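Local coordinates for protein T cell receptor gamma chain (PDB 7L15) that pairs with the T cell receptor mu chain to form the marsupial gamma mu T cell receptor, which probably recognises antigen through its immunoglobulin variable domains, at residues Ile11-Ala17 with Thr111-Glu117; Tyr34-Ser40 with Val94-Trp100; Pro46-Leu50 with Pro61-Phe65; Phe152-Val157 with Tyr205-Asp209. One frame throughout, in Å; residues are numbered along the deposited sequence.

Contact 1: residues Ile11-Ala17 with Thr111-Glu117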
loop_
_atom_site.group_PDB
_atom_site.type_symbol
_atom_site.label_atom_id
_atom_site.label_comp_id
_atom_site.label_asym_id
_atom_site.label_seq_id
_atom_site.Cartn_x
_atom_site.Cartn_y
_atom_site.Cartn_z
ATOM N N ILE B 11 11.353 0.334 -5.884
ATOM C CA ILE B 11 10.398 0.566 -4.806
ATOM C C ILE B 11 11.093 0.785 -3.471
ATOM O O ILE B 11 10.489 1.326 -2.543
ATOM C CB ILE B 11 9.400 -0.598 -4.726
ATOM C CG1 ILE B 11 10.123 -1.883 -4.354
ATOM C CG2 ILE B 11 8.749 -0.799 -6.064
ATOM C CD1 ILE B 11 9.181 -3.047 -4.137
ATOM N N SER B 12 12.356 0.388 -3.340
ATOM C CA SER B 12 13.086 0.631 -2.108
ATOM C C SER B 12 14.561 0.807 -2.425
ATOM O O SER B 12 15.049 0.393 -3.483
ATOM C CB SER B 12 12.882 -0.501 -1.097
ATOM O OG SER B 12 13.422 -1.716 -1.595
ATOM N N ILE B 13 15.263 1.450 -1.493
ATOM C CA ILE B 13 16.711 1.618 -1.527
ATOM C C ILE B 13 17.225 1.327 -0.121
ATOM O O ILE B 13 16.797 1.975 0.843
ATOM C CB ILE B 13 17.115 3.040 -1.970
ATOM C CG1 ILE B 13 16.489 3.383 -3.321
ATOM C CG2 ILE B 13 18.634 3.190 -2.045
ATOM C CD1 ILE B 13 16.844 4.770 -3.833
ATOM N N THR B 14 18.114 0.345 0.004
ATOM C CA THR B 14 18.687 -0.033 1.287
ATOM C C THR B 14 20.139 0.417 1.343
ATOM O O THR B 14 20.892 0.246 0.381
ATOM C CB THR B 14 18.604 -1.548 1.528
ATOM O OG1 THR B 14 17.250 -1.978 1.403
ATOM C CG2 THR B 14 19.078 -1.893 2.932
ATOM N N ARG B 15 20.525 1.005 2.471
ATOM C CA ARG B 15 21.865 1.554 2.596
ATOM C C ARG B 15 22.350 1.365 4.020
ATOM O O ARG B 15 21.555 1.179 4.946
ATOM C CB ARG B 15 21.894 3.048 2.239
ATOM C CG ARG B 15 21.570 3.356 0.789
ATOM C CD ARG B 15 22.759 3.010 -0.124
ATOM N NE ARG B 15 22.469 3.345 -1.515
ATOM C CZ ARG B 15 22.062 2.467 -2.423
ATOM N NH1 ARG B 15 21.909 1.192 -2.087
ATOM N NH2 ARG B 15 21.816 2.863 -3.666
ATOM N N ASN B 16 23.666 1.441 4.185
ATOM C CA ASN B 16 24.280 1.622 5.491
ATOM C C ASN B 16 24.538 3.105 5.721
ATOM O O ASN B 16 24.415 3.924 4.808
ATOM C CB ASN B 16 25.578 0.810 5.603
ATOM C CG ASN B 16 25.323 -0.690 5.616
ATOM O OD1 ASN B 16 25.761 -1.419 4.719
ATOM N ND2 ASN B 16 24.608 -1.158 6.640
ATOM N N ALA B 17 24.889 3.448 6.962
ATOM C CA ALA B 17 25.109 4.848 7.307
ATOM C C ALA B 17 26.260 5.428 6.491
ATOM O O ALA B 17 27.143 4.714 6.016
ATOM C CB ALA B 17 25.407 5.002 8.794
ATOM N N THR B 111 9.177 5.794 -2.877
ATOM C CA THR B 111 10.234 4.815 -2.708
ATOM C C THR B 111 10.640 4.779 -1.240
ATOM O O THR B 111 10.779 5.827 -0.600
ATOM C CB THR B 111 11.440 5.150 -3.586
ATOM O OG1 THR B 111 11.070 5.055 -4.968
ATOM C CG2 THR B 111 12.558 4.167 -3.347
ATOM N N ARG B 112 10.819 3.583 -0.693
ATOM C CA ARG B 112 11.181 3.469 0.713
ATOM C C ARG B 112 12.699 3.446 0.857
ATOM O O ARG B 112 13.375 2.547 0.343
ATOM C CB ARG B 112 10.562 2.239 1.372
ATOM C CG ARG B 112 10.966 2.114 2.857
ATOM C CD ARG B 112 10.284 0.944 3.580
ATOM N NE ARG B 112 8.906 1.252 3.943
ATOM C CZ ARG B 112 8.555 1.974 5.008
ATOM N NH1 ARG B 112 9.491 2.472 5.814
ATOM N NH2 ARG B 112 7.270 2.204 5.264
ATOM N N LEU B 113 13.224 4.436 1.563
ATOM C CA LEU B 113 14.630 4.492 1.909
ATOM C C LEU B 113 14.822 3.771 3.237
ATOM O O LEU B 113 14.171 4.100 4.232
ATOM C CB LEU B 113 15.088 5.948 1.988
ATOM C CG LEU B 113 16.540 6.182 2.342
ATOM C CD1 LEU B 113 17.416 5.546 1.269
ATOM C CD2 LEU B 113 16.816 7.686 2.470
ATOM N N ILE B 114 15.697 2.779 3.254
ATOM C CA ILE B 114 15.986 2.026 4.463
ATOM C C ILE B 114 17.457 2.206 4.773
ATOM O O ILE B 114 18.315 1.785 3.990
ATOM C CB ILE B 114 15.641 0.540 4.309
ATOM C CG1 ILE B 114 14.178 0.375 3.907
ATOM C CG2 ILE B 114 15.991 -0.219 5.600
ATOM C CD1 ILE B 114 13.831 -1.028 3.457
ATOM N N VAL B 115 17.752 2.837 5.901
ATOM C CA VAL B 115 19.121 3.008 6.355
ATOM C C VAL B 115 19.281 2.169 7.608
ATOM O O VAL B 115 18.513 2.316 8.566
ATOM C CB VAL B 115 19.458 4.483 6.616
ATOM C CG1 VAL B 115 20.981 4.666 6.792
ATOM C CG2 VAL B 115 18.940 5.326 5.461
ATOM N N THR B 116 20.265 1.285 7.598
ATOM C CA THR B 116 20.504 0.413 8.736
ATOM C C THR B 116 21.985 0.406 9.080
ATOM O O THR B 116 22.851 0.620 8.220
ATOM C CB THR B 116 20.011 -1.016 8.471
ATOM O OG1 THR B 116 20.337 -1.839 9.595
ATOM C CG2 THR B 116 20.661 -1.579 7.248
ATOM N N GLU B 117 22.267 0.192 10.355
ATOM C CA GLU B 117 23.643 0.068 10.802
ATOM C C GLU B 117 24.126 -1.376 10.816
ATOM O O GLU B 117 25.288 -1.619 11.152
ATOM C CB GLU B 117 23.816 0.709 12.183
ATOM C CG GLU B 117 24.536 2.056 12.137
ATOM C CD GLU B 117 24.033 3.046 13.182
ATOM O OE1 GLU B 117 23.687 2.613 14.301
ATOM O OE2 GLU B 117 23.979 4.258 12.881
#
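Strands 12-16 and 111-116 run side by side in the same direction, their axes 4.6 Å apart at closest approach and 10° from perfect parallel. This is the A'-G pairing of the immunoglobulin V fold, a parallel edge on an otherwise antiparallel sheet. The ladder has the parallel signature: Ile13 N donates to Arg112 O (2.9 Å) and Ile13 O accepts from Ile114 N (2.8 Å), so one residue is bonded to the two that flank its partner Leu113. Arg15 repeats this with Ile114 O and Thr116 N. Ile13, Leu113 and Val115 share the face turned into the sandwich, where branched apolar side chains fit; Ile13 CB lies 4.1 Å from Leu113 CD1, and Ala21 and Leu23 pack nearby. On the other face small hydroxyls suit the close approach of the constant domain: Ser12 OG bonds to Glu208. At the far end Asn16, also bonded to Ser118 O, extends the ladder with its amide, Asn16 ND2 donating to Thr116 O at 3.0 Å.

Contact 2: residues Tyr34-Ser40 with Val94-Trp100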
loop_
_atom_site.group_PDB
_atom_site.type_symbol
_atom_site.label_atom_id
_atom_site.label_comp_id
_atom_site.label_asym_id
_atom_site.label_seq_id
_atom_site.Cartn_x
_atom_site.Cartn_y
_atom_site.Cartn_z
ATOM N N TYR B 34 7.273 22.562 -11.397
ATOM C CA TYR B 34 7.892 22.233 -10.119
ATOM C C TYR B 34 7.633 20.778 -9.753
ATOM O O TYR B 34 6.508 20.277 -9.891
ATOM C CB TYR B 34 7.396 23.181 -9.024
ATOM C CG TYR B 34 7.765 24.600 -9.352
ATOM C CD1 TYR B 34 8.992 25.122 -8.974
ATOM C CD2 TYR B 34 6.920 25.394 -10.112
ATOM C CE1 TYR B 34 9.354 26.419 -9.308
ATOM C CE2 TYR B 34 7.270 26.693 -10.458
ATOM C CZ TYR B 34 8.485 27.199 -10.050
ATOM O OH TYR B 34 8.832 28.484 -10.383
ATOM N N VAL B 35 8.694 20.099 -9.328
ATOM C CA VAL B 35 8.627 18.751 -8.787
ATOM C C VAL B 35 8.914 18.852 -7.298
ATOM O O VAL B 35 9.947 19.410 -6.900
ATOM C CB VAL B 35 9.625 17.819 -9.487
ATOM C CG1 VAL B 35 9.544 16.419 -8.901
ATOM C CG2 VAL B 35 9.346 17.792 -10.987
ATOM N N HIS B 36 7.997 18.332 -6.478
ATOM C CA HIS B 36 8.071 18.429 -5.024
ATOM C C HIS B 36 8.438 17.077 -4.433
ATOM O O HIS B 36 7.996 16.044 -4.929
ATOM C CB HIS B 36 6.738 18.896 -4.436
ATOM C CG HIS B 36 6.203 20.144 -5.065
ATOM N ND1 HIS B 36 6.228 21.367 -4.426
ATOM C CD2 HIS B 36 5.625 20.360 -6.272
ATOM C CE1 HIS B 36 5.688 22.282 -5.212
ATOM N NE2 HIS B 36 5.312 21.697 -6.338
ATOM N N TRP B 37 9.238 17.087 -3.365
ATOM C CA TRP B 37 9.699 15.865 -2.707
ATOM C C TRP B 37 9.261 15.888 -1.253
ATOM O O TRP B 37 9.746 16.711 -0.474
ATOM C CB TRP B 37 11.216 15.707 -2.803
ATOM C CG TRP B 37 11.659 15.189 -4.139
ATOM C CD1 TRP B 37 12.116 15.922 -5.188
ATOM C CD2 TRP B 37 11.659 13.826 -4.573
ATOM N NE1 TRP B 37 12.416 15.098 -6.249
ATOM C CE2 TRP B 37 12.145 13.806 -5.893
ATOM C CE3 TRP B 37 11.319 12.621 -3.967
ATOM C CZ2 TRP B 37 12.285 12.631 -6.621
ATOM C CZ3 TRP B 37 11.450 11.448 -4.702
ATOM C CH2 TRP B 37 11.933 11.464 -6.009
ATOM N N TYR B 38 8.352 14.979 -0.897
ATOM C CA TYR B 38 7.824 14.835 0.450
ATOM C C TYR B 38 8.400 13.578 1.091
ATOM O O TYR B 38 8.785 12.628 0.404
ATOM C CB TYR B 38 6.281 14.740 0.443
ATOM C CG TYR B 38 5.569 16.066 0.148
ATOM C CD1 TYR B 38 5.459 16.550 -1.145
ATOM C CD2 TYR B 38 4.991 16.802 1.169
ATOM C CE1 TYR B 38 4.810 17.750 -1.417
ATOM C CE2 TYR B 38 4.336 17.992 0.912
ATOM C CZ TYR B 38 4.254 18.466 -0.376
ATOM O OH TYR B 38 3.598 19.653 -0.619
ATOM N N ARG B 39 8.467 13.584 2.417
ATOM C CA ARG B 39 8.925 12.437 3.176
ATOM C C ARG B 39 7.883 12.072 4.214
ATOM O O ARG B 39 7.307 12.943 4.870
ATOM C CB ARG B 39 10.263 12.690 3.874
ATOM C CG ARG B 39 10.690 11.524 4.776
ATOM C CD ARG B 39 12.110 11.692 5.292
ATOM N NE ARG B 39 12.233 12.889 6.110
ATOM C CZ ARG B 39 13.379 13.371 6.568
ATOM N NH1 ARG B 39 14.526 12.756 6.295
ATOM N NH2 ARG B 39 13.365 14.457 7.319
ATOM N N SER B 40 7.691 10.775 4.391
ATOM C CA SER B 40 6.768 10.237 5.367
ATOM C C SER B 40 7.514 9.292 6.300
ATOM O O SER B 40 8.177 8.358 5.837
ATOM C CB SER B 40 5.642 9.508 4.654
ATOM O OG SER B 40 4.914 8.737 5.560
ATOM N N VAL B 94 9.432 6.842 3.728
ATOM C CA VAL B 94 8.936 6.805 2.356
ATOM C C VAL B 94 9.018 8.197 1.748
ATOM O O VAL B 94 8.506 9.173 2.320
ATOM C CB VAL B 94 7.505 6.250 2.291
ATOM C CG1 VAL B 94 7.072 6.051 0.829
ATOM C CG2 VAL B 94 7.427 4.944 3.050
ATOM N N TYR B 95 9.658 8.286 0.584
ATOM C CA TYR B 95 9.876 9.540 -0.122
ATOM C C TYR B 95 8.993 9.572 -1.363
ATOM O O TYR B 95 9.102 8.700 -2.236
ATOM C CB TYR B 95 11.345 9.690 -0.504
ATOM C CG TYR B 95 12.272 9.884 0.673
ATOM C CD1 TYR B 95 12.445 8.883 1.616
ATOM C CD2 TYR B 95 12.985 11.073 0.838
ATOM C CE1 TYR B 95 13.284 9.050 2.691
ATOM C CE2 TYR B 95 13.824 11.250 1.929
ATOM C CZ TYR B 95 13.962 10.227 2.855
ATOM O OH TYR B 95 14.797 10.351 3.951
ATOM N N HIS B 96 8.127 10.573 -1.443
ATOM C CA HIS B 96 7.195 10.731 -2.547
ATOM C C HIS B 96 7.562 11.976 -3.335
ATOM O O HIS B 96 7.755 13.047 -2.751
ATOM C CB HIS B 96 5.760 10.888 -2.049
ATOM C CG HIS B 96 5.250 9.731 -1.245
ATOM N ND1 HIS B 96 4.500 8.720 -1.798
ATOM C CD2 HIS B 96 5.337 9.453 0.076
ATOM C CE1 HIS B 96 4.164 7.858 -0.858
ATOM N NE2 HIS B 96 4.671 8.272 0.288
ATOM N N CYS B 97 7.626 11.853 -4.651
ATOM C CA CYS B 97 7.601 13.057 -5.462
ATOM C C CYS B 97 6.156 13.458 -5.724
ATOM O O CYS B 97 5.246 12.636 -5.670
ATOM C CB CYS B 97 8.348 12.864 -6.781
ATOM S SG CYS B 97 7.749 11.542 -7.827
ATOM N N ALA B 98 5.945 14.745 -5.976
ATOM C CA ALA B 98 4.593 15.244 -6.140
ATOM C C ALA B 98 4.592 16.371 -7.157
ATOM O O ALA B 98 5.631 16.979 -7.440
ATOM C CB ALA B 98 4.014 15.731 -4.814
ATOM N N SER B 99 3.404 16.657 -7.694
ATOM C CA SER B 99 3.243 17.791 -8.595
ATOM C C SER B 99 1.863 18.411 -8.431
ATOM O O SER B 99 0.858 17.701 -8.339
ATOM C CB SER B 99 3.445 17.383 -10.060
ATOM O OG SER B 99 3.465 18.536 -10.875
ATOM N N TRP B 100 1.826 19.741 -8.411
ATOM C CA TRP B 100 0.564 20.463 -8.478
ATOM C C TRP B 100 -0.099 20.238 -9.827
ATOM O O TRP B 100 0.563 20.250 -10.869
ATOM C CB TRP B 100 0.791 21.960 -8.271
ATOM C CG TRP B 100 0.996 22.364 -6.845
ATOM C CD1 TRP B 100 2.129 22.883 -6.300
ATOM C CD2 TRP B 100 0.036 22.279 -5.777
ATOM N NE1 TRP B 100 1.939 23.128 -4.956
ATOM C CE2 TRP B 100 0.661 22.769 -4.615
ATOM C CE3 TRP B 100 -1.289 21.835 -5.695
ATOM C CZ2 TRP B 100 0.013 22.826 -3.384
ATOM C CZ3 TRP B 100 -1.934 21.896 -4.472
ATOM C CH2 TRP B 100 -1.281 22.390 -3.332
#
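Cys97 CB sits squarely over the Trp37 six-membered ring, 3.8 Å from its centroid and 4° off the normal, a CH-pi contact in which the broad indole lies beside the Cys25-Cys97 disulfide. Val35 CG1, 4.3 Å from Cys97 CB, lines the same interior. This is the core of the immunoglobulin V domain: antiparallel strands C (34-40) and F (94-100) pair Trp37 with Cys97 at a non-hydrogen-bonded position, flanked by hydrogen-bonded pairs His36-Ala98 and Tyr38-His96, with Tyr38 N to His96 O at 2.7 Å. On the opposite sheet face Ala98 is small enough for the Tyr38 ring to approach, Tyr38 CD1 to Ala98 CB 4.0 Å. That face meets the mu chain, whose Trp53 packs edge-to-face with His96 and whose Asp116 O accepts from Trp100 NE1. Toward the other end, Tyr95 forms a tyrosine corner, its OH bonded to Asp91 O. Its ring carries Arg39 CG over one face, 4.1 Å from the centroid, while Arg39 NH1 makes a weak 3.4 Å hydrogen bond to Tyr95 OH.

Contact 3: residues Pro46-Leu50 with Pro61-Phe65; sequences PERLL and PDPGF
Residues 47-50 begin strand C' of the V domain; 61-65 leave the end of strand C'' and turn away. The two segments meet through one antiparallel, non-hydrogen-bonded pair, Leu50 with Pro61 (CA-CA 4.0 Å), followed by Asp62 N donating to Leu49 O at 2.9 Å. Proline suits this edge position because no amide hydrogen is needed there. Residues 46-50 are extended except at Leu49 (phi/psi -94/-41). Asp62-Phe65 forms a type II turn closed by Phe65 N to Asp62 O (3.1 Å), with Pro63 at -59/144 and Gly64 at 93/-18, where a CB would jam against the preceding carbonyl.

Arg48 is t, t, then bends at chi3 (p), with chi4 near 180°; Asp62 is m with chi2 -63°. They form a two-pronged salt bridge, Arg48 NE to Asp62 OD2 2.6 Å and Arg48 NH2 to Asp62 OD1 2.8 Å. Phe65 is m, chi2 -85°, swinging its ring back over the strand; Leu49 (m, t) brings CD2 over one ring face, 3.3 Å from Phe65 CZ. Glu47 (p, t) places OE2 at the ring edge, 3.8 Å from Phe65 CZ. Leu50 (p, p) sets its CB 3.7 Å from Pro61 CA.

The backbones of Leu49 and Leu50 (-163/166) both hydrogen-bond to Trp37 of strand 34-40, consistent with a classic beta bulge. Leu50 and Phe65 reach strand 70-75, while Arg48 NH1 bonds to His36 and to Thr115 O of the mu chain.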
loop_
_atom_site.group_PDB
_atom_site.type_symbol
_atom_site.label_atom_id
_atom_site.label_comp_id
_atom_site.label_asym_id
_atom_site.label_seq_id
_atom_site.Cartn_x
_atom_site.Cartn_y
_atom_site.Cartn_z
ATOM N N PRO B 46 3.815 13.780 7.491
ATOM C CA PRO B 46 4.543 13.903 6.223
ATOM C C PRO B 46 4.866 15.368 5.975
ATOM O O PRO B 46 4.128 16.263 6.381
ATOM C CB PRO B 46 3.573 13.341 5.177
ATOM C CG PRO B 46 2.256 13.185 5.877
ATOM C CD PRO B 46 2.520 13.098 7.356
ATOM N N GLU B 47 6.006 15.618 5.346
ATOM C CA GLU B 47 6.415 16.999 5.149
ATOM C C GLU B 47 7.220 17.104 3.868
ATOM O O GLU B 47 7.791 16.123 3.378
ATOM C CB GLU B 47 7.224 17.533 6.339
ATOM C CG GLU B 47 8.489 16.757 6.681
ATOM C CD GLU B 47 9.335 17.457 7.763
ATOM O OE1 GLU B 47 9.288 18.716 7.863
ATOM O OE2 GLU B 47 10.045 16.744 8.506
ATOM N N ARG B 48 7.246 18.309 3.319
ATOM C CA ARG B 48 8.017 18.530 2.114
ATOM C C ARG B 48 9.462 18.812 2.494
ATOM O O ARG B 48 9.733 19.505 3.479
ATOM C CB ARG B 48 7.440 19.682 1.300
ATOM C CG ARG B 48 8.054 19.734 -0.097
ATOM C CD ARG B 48 7.480 20.860 -0.943
ATOM N NE ARG B 48 8.000 22.153 -0.520
ATOM C CZ ARG B 48 7.669 23.312 -1.076
ATOM N NH1 ARG B 48 6.808 23.346 -2.087
ATOM N NH2 ARG B 48 8.194 24.437 -0.612
ATOM N N LEU B 49 10.391 18.219 1.745
ATOM C CA LEU B 49 11.812 18.454 1.955
ATOM C C LEU B 49 12.361 19.554 1.060
ATOM O O LEU B 49 13.171 20.362 1.517
ATOM C CB LEU B 49 12.610 17.167 1.710
ATOM C CG LEU B 49 12.165 15.898 2.441
ATOM C CD1 LEU B 49 13.241 14.824 2.401
ATOM C CD2 LEU B 49 11.782 16.192 3.871
ATOM N N LEU B 50 11.941 19.603 -0.202
ATOM C CA LEU B 50 12.472 20.555 -1.170
ATOM C C LEU B 50 11.516 20.630 -2.351
ATOM O O LEU B 50 10.655 19.767 -2.533
ATOM C CB LEU B 50 13.882 20.165 -1.647
ATOM C CG LEU B 50 14.126 18.951 -2.558
ATOM C CD1 LEU B 50 13.738 19.197 -4.017
ATOM C CD2 LEU B 50 15.591 18.537 -2.492
ATOM N N PRO B 61 15.706 23.723 -1.028
ATOM C CA PRO B 61 15.290 23.001 0.181
ATOM C C PRO B 61 14.405 23.855 1.079
ATOM O O PRO B 61 14.513 25.079 1.132
ATOM C CB PRO B 61 16.619 22.660 0.872
ATOM C CG PRO B 61 17.674 22.796 -0.201
ATOM C CD PRO B 61 17.168 23.864 -1.128
ATOM N N ASP B 62 13.505 23.187 1.779
ATOM C CA ASP B 62 12.649 23.835 2.754
ATOM C C ASP B 62 13.425 24.036 4.051
ATOM O O ASP B 62 14.498 23.467 4.236
ATOM C CB ASP B 62 11.383 22.999 2.933
ATOM C CG ASP B 62 10.382 23.233 1.808
ATOM O OD1 ASP B 62 9.906 24.382 1.664
ATOM O OD2 ASP B 62 10.109 22.290 1.045
ATOM N N PRO B 63 12.929 24.873 4.963
ATOM C CA PRO B 63 13.677 25.114 6.201
ATOM C C PRO B 63 13.891 23.825 6.978
ATOM O O PRO B 63 13.037 22.936 6.995
ATOM C CB PRO B 63 12.798 26.111 6.977
ATOM C CG PRO B 63 11.485 26.132 6.288
ATOM C CD PRO B 63 11.739 25.739 4.859
ATOM N N GLY B 64 15.063 23.727 7.602
ATOM C CA GLY B 64 15.477 22.530 8.291
ATOM C C GLY B 64 16.296 21.579 7.452
ATOM O O GLY B 64 16.990 20.718 8.005
ATOM N N PHE B 65 16.248 21.713 6.135
ATOM C CA PHE B 65 16.942 20.803 5.243
ATOM C C PHE B 65 18.030 21.565 4.502
ATOM O O PHE B 65 17.779 22.643 3.952
ATOM C CB PHE B 65 15.945 20.137 4.294
ATOM C CG PHE B 65 14.888 19.355 5.018
ATOM C CD1 PHE B 65 15.128 18.047 5.407
ATOM C CD2 PHE B 65 13.680 19.942 5.362
ATOM C CE1 PHE B 65 14.180 17.331 6.098
ATOM C CE2 PHE B 65 12.721 19.234 6.060
ATOM C CZ PHE B 65 12.970 17.927 6.428
#

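Contact 4: residues Phe152-Val157 with Tyr205-Asp209; sequences FFPNVV and YQHED
A histidine plugged into a loop makes this contact, which lies at the elbow between the variable and constant domains. Residues 152-157 lead from strand 142-152 to strand 158-163; residues 205-209 run on from strand 201-206 and enter a 3-10 turn at Glu208 (phi/psi -63/-30). No beta ladder joins them: CA atoms lie 5.2 Å apart at Val157-His207 and 7.6 Å at Pro154-Glu208. The loop bends through a cis peptide before Pro154 (-75/179) and through Asn155 (-80/44).

His207, chi1 t and chi2 -88°, sends its ring into this bend. His207 NE2 donates to Pro154 O at 3.1 Å, while His207 ND1 accepts Asp209 N at 3.0 Å, so both ring nitrogens are used, as imidazole allows. Pro154 CD packs 3.5 Å from His207 CE1, and the Phe152 ring (chi1 p) lies obliquely, its centroid 5.4 Å from that of the His207 ring. Val157 CG2 rests 3.3 Å from Gln206 O. A water links Val156 O (2.6 Å) to Glu208 N (3.0 Å). Glu208, t, t, is held by Ser12 and Thr14 of the V domain. A cis-proline after an aromatic pair, here Phe152-Phe153, met by a histidine just beyond the F-strand tyrosine, is typical of immunoglobulin C1-set domains.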
loop_
_atom_site.group_PDB
_atom_site.type_symbol
_atom_site.label_atom_id
_atom_site.label_comp_id
_atom_site.label_asym_id
_atom_site.label_seq_id
_atom_site.Cartn_x
_atom_site.Cartn_y
_atom_site.Cartn_z
ATOM N N PHE B 152 13.062 -13.090 0.576
ATOM C CA PHE B 152 13.596 -11.850 0.025
ATOM C C PHE B 152 14.011 -10.895 1.140
ATOM O O PHE B 152 13.638 -11.052 2.307
ATOM C CB PHE B 152 12.620 -11.167 -0.965
ATOM C CG PHE B 152 11.222 -10.903 -0.427
ATOM C CD1 PHE B 152 10.944 -9.774 0.315
ATOM C CD2 PHE B 152 10.175 -11.765 -0.734
ATOM C CE1 PHE B 152 9.649 -9.516 0.781
ATOM C CE2 PHE B 152 8.868 -11.518 -0.276
ATOM C CZ PHE B 152 8.609 -10.404 0.490
ATOM N N PHE B 153 14.850 -9.921 0.761
ATOM C CA PHE B 153 15.296 -8.855 1.634
ATOM C C PHE B 153 15.649 -7.680 0.731
ATOM O O PHE B 153 16.367 -7.878 -0.259
ATOM C CB PHE B 153 16.506 -9.237 2.485
ATOM C CG PHE B 153 16.908 -8.167 3.446
ATOM C CD1 PHE B 153 17.695 -7.107 3.036
ATOM C CD2 PHE B 153 16.468 -8.206 4.759
ATOM C CE1 PHE B 153 18.034 -6.109 3.927
ATOM C CE2 PHE B 153 16.809 -7.225 5.647
ATOM C CZ PHE B 153 17.589 -6.173 5.237
ATOM N N PRO B 154 15.186 -6.459 1.037
ATOM C CA PRO B 154 14.419 -6.051 2.226
ATOM C C PRO B 154 12.944 -6.482 2.210
ATOM O O PRO B 154 12.514 -7.102 1.240
ATOM C CB PRO B 154 14.529 -4.525 2.186
ATOM C CG PRO B 154 14.538 -4.222 0.718
ATOM C CD PRO B 154 15.306 -5.356 0.059
ATOM N N ASN B 155 12.200 -6.146 3.274
ATOM C CA ASN B 155 10.785 -6.501 3.432
ATOM C C ASN B 155 9.841 -5.586 2.653
ATOM O O ASN B 155 8.817 -5.156 3.181
ATOM C CB ASN B 155 10.428 -6.502 4.917
ATOM C CG ASN B 155 10.602 -5.133 5.570
ATOM O OD1 ASN B 155 11.359 -4.294 5.096
ATOM N ND2 ASN B 155 9.893 -4.909 6.684
ATOM N N VAL B 156 10.176 -5.261 1.410
ATOM C CA VAL B 156 9.364 -4.401 0.562
ATOM C C VAL B 156 9.197 -5.114 -0.770
ATOM O O VAL B 156 10.185 -5.553 -1.368
ATOM C CB VAL B 156 10.013 -3.014 0.358
ATOM C CG1 VAL B 156 9.130 -2.144 -0.504
ATOM C CG2 VAL B 156 10.289 -2.328 1.684
ATOM N N VAL B 157 7.958 -5.221 -1.243
ATOM C CA VAL B 157 7.689 -5.917 -2.492
ATOM C C VAL B 157 6.334 -5.452 -2.992
ATOM O O VAL B 157 5.476 -5.033 -2.209
ATOM C CB VAL B 157 7.752 -7.456 -2.296
ATOM C CG1 VAL B 157 6.548 -7.934 -1.489
ATOM C CG2 VAL B 157 7.852 -8.200 -3.643
ATOM N N TYR B 205 5.912 -8.988 -10.246
ATOM C CA TYR B 205 6.402 -8.463 -8.978
ATOM C C TYR B 205 7.626 -7.579 -9.190
ATOM O O TYR B 205 8.384 -7.748 -10.147
ATOM C CB TYR B 205 6.705 -9.585 -7.955
ATOM C CG TYR B 205 7.799 -10.559 -8.327
ATOM C CD1 TYR B 205 7.524 -11.681 -9.097
ATOM C CD2 TYR B 205 9.107 -10.371 -7.878
ATOM C CE1 TYR B 205 8.534 -12.585 -9.419
ATOM C CE2 TYR B 205 10.106 -11.258 -8.184
ATOM C CZ TYR B 205 9.826 -12.358 -8.960
ATOM O OH TYR B 205 10.856 -13.221 -9.256
ATOM N N GLN B 206 7.796 -6.621 -8.282
ATOM C CA GLN B 206 8.947 -5.735 -8.241
ATOM C C GLN B 206 9.636 -5.860 -6.889
ATOM O O GLN B 206 8.991 -6.064 -5.854
ATOM C CB GLN B 206 8.560 -4.261 -8.462
ATOM C CG GLN B 206 8.013 -3.951 -9.838
ATOM C CD GLN B 206 7.356 -2.585 -9.888
ATOM O OE1 GLN B 206 7.897 -1.617 -9.373
ATOM N NE2 GLN B 206 6.174 -2.510 -10.486
ATOM N N HIS B 207 10.953 -5.710 -6.908
ATOM C CA HIS B 207 11.740 -5.830 -5.696
ATOM C C HIS B 207 13.075 -5.159 -5.939
ATOM O O HIS B 207 13.562 -5.121 -7.076
ATOM C CB HIS B 207 11.947 -7.288 -5.294
ATOM C CG HIS B 207 12.546 -7.435 -3.938
ATOM N ND1 HIS B 207 13.906 -7.449 -3.726
ATOM C CD2 HIS B 207 11.970 -7.506 -2.716
ATOM C CE1 HIS B 207 14.145 -7.564 -2.432
ATOM N NE2 HIS B 207 12.985 -7.606 -1.797
ATOM N N GLU B 208 13.667 -4.642 -4.855
ATOM C CA GLU B 208 14.889 -3.861 -4.999
ATOM C C GLU B 208 16.028 -4.706 -5.567
ATOM O O GLU B 208 16.891 -4.183 -6.279
ATOM C CB GLU B 208 15.281 -3.237 -3.652
ATOM C CG GLU B 208 16.525 -2.355 -3.708
ATOM C CD GLU B 208 17.022 -1.908 -2.326
ATOM O OE1 GLU B 208 16.246 -1.965 -1.345
ATOM O OE2 GLU B 208 18.199 -1.492 -2.220
ATOM N N ASP B 209 16.039 -6.011 -5.300
ATOM C CA ASP B 209 17.123 -6.820 -5.835
ATOM C C ASP B 209 16.964 -7.097 -7.322
ATOM O O ASP B 209 17.897 -7.606 -7.939
ATOM C CB ASP B 209 17.253 -8.135 -5.069
ATOM C CG ASP B 209 18.642 -8.740 -5.201
ATOM O OD1 ASP B 209 19.627 -8.011 -4.973
ATOM O OD2 ASP B 209 18.750 -9.937 -5.539
HETATM O O HOH W 1 12.260 -4.279 -2.200
#

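In the fold
Contacts 1, 2 and 3 belong to one sheet of the V domain, ordered 12-16, 104-116, 93-101, 34-40, 47-53, 58-61. Contact 1 spans one edge, contact 2 the middle and contact 3 the other edge. Along the chain contact 3 falls between the two segments of contact 2, and both fall between those of contact 1. Centres of contacts 2 and 3 are 10 Å apart and those of contacts 1 and 2 17 Å, each pair joined by backbone hydrogen bonds. Contact 4 comes later, in the constant domain, yet touches contact 1 with centres 12 Å apart. The sheet thus offers the mu chain its middle strands and the Pro46-Leu50 side of contact 3, while contact 1 meets the constant domain.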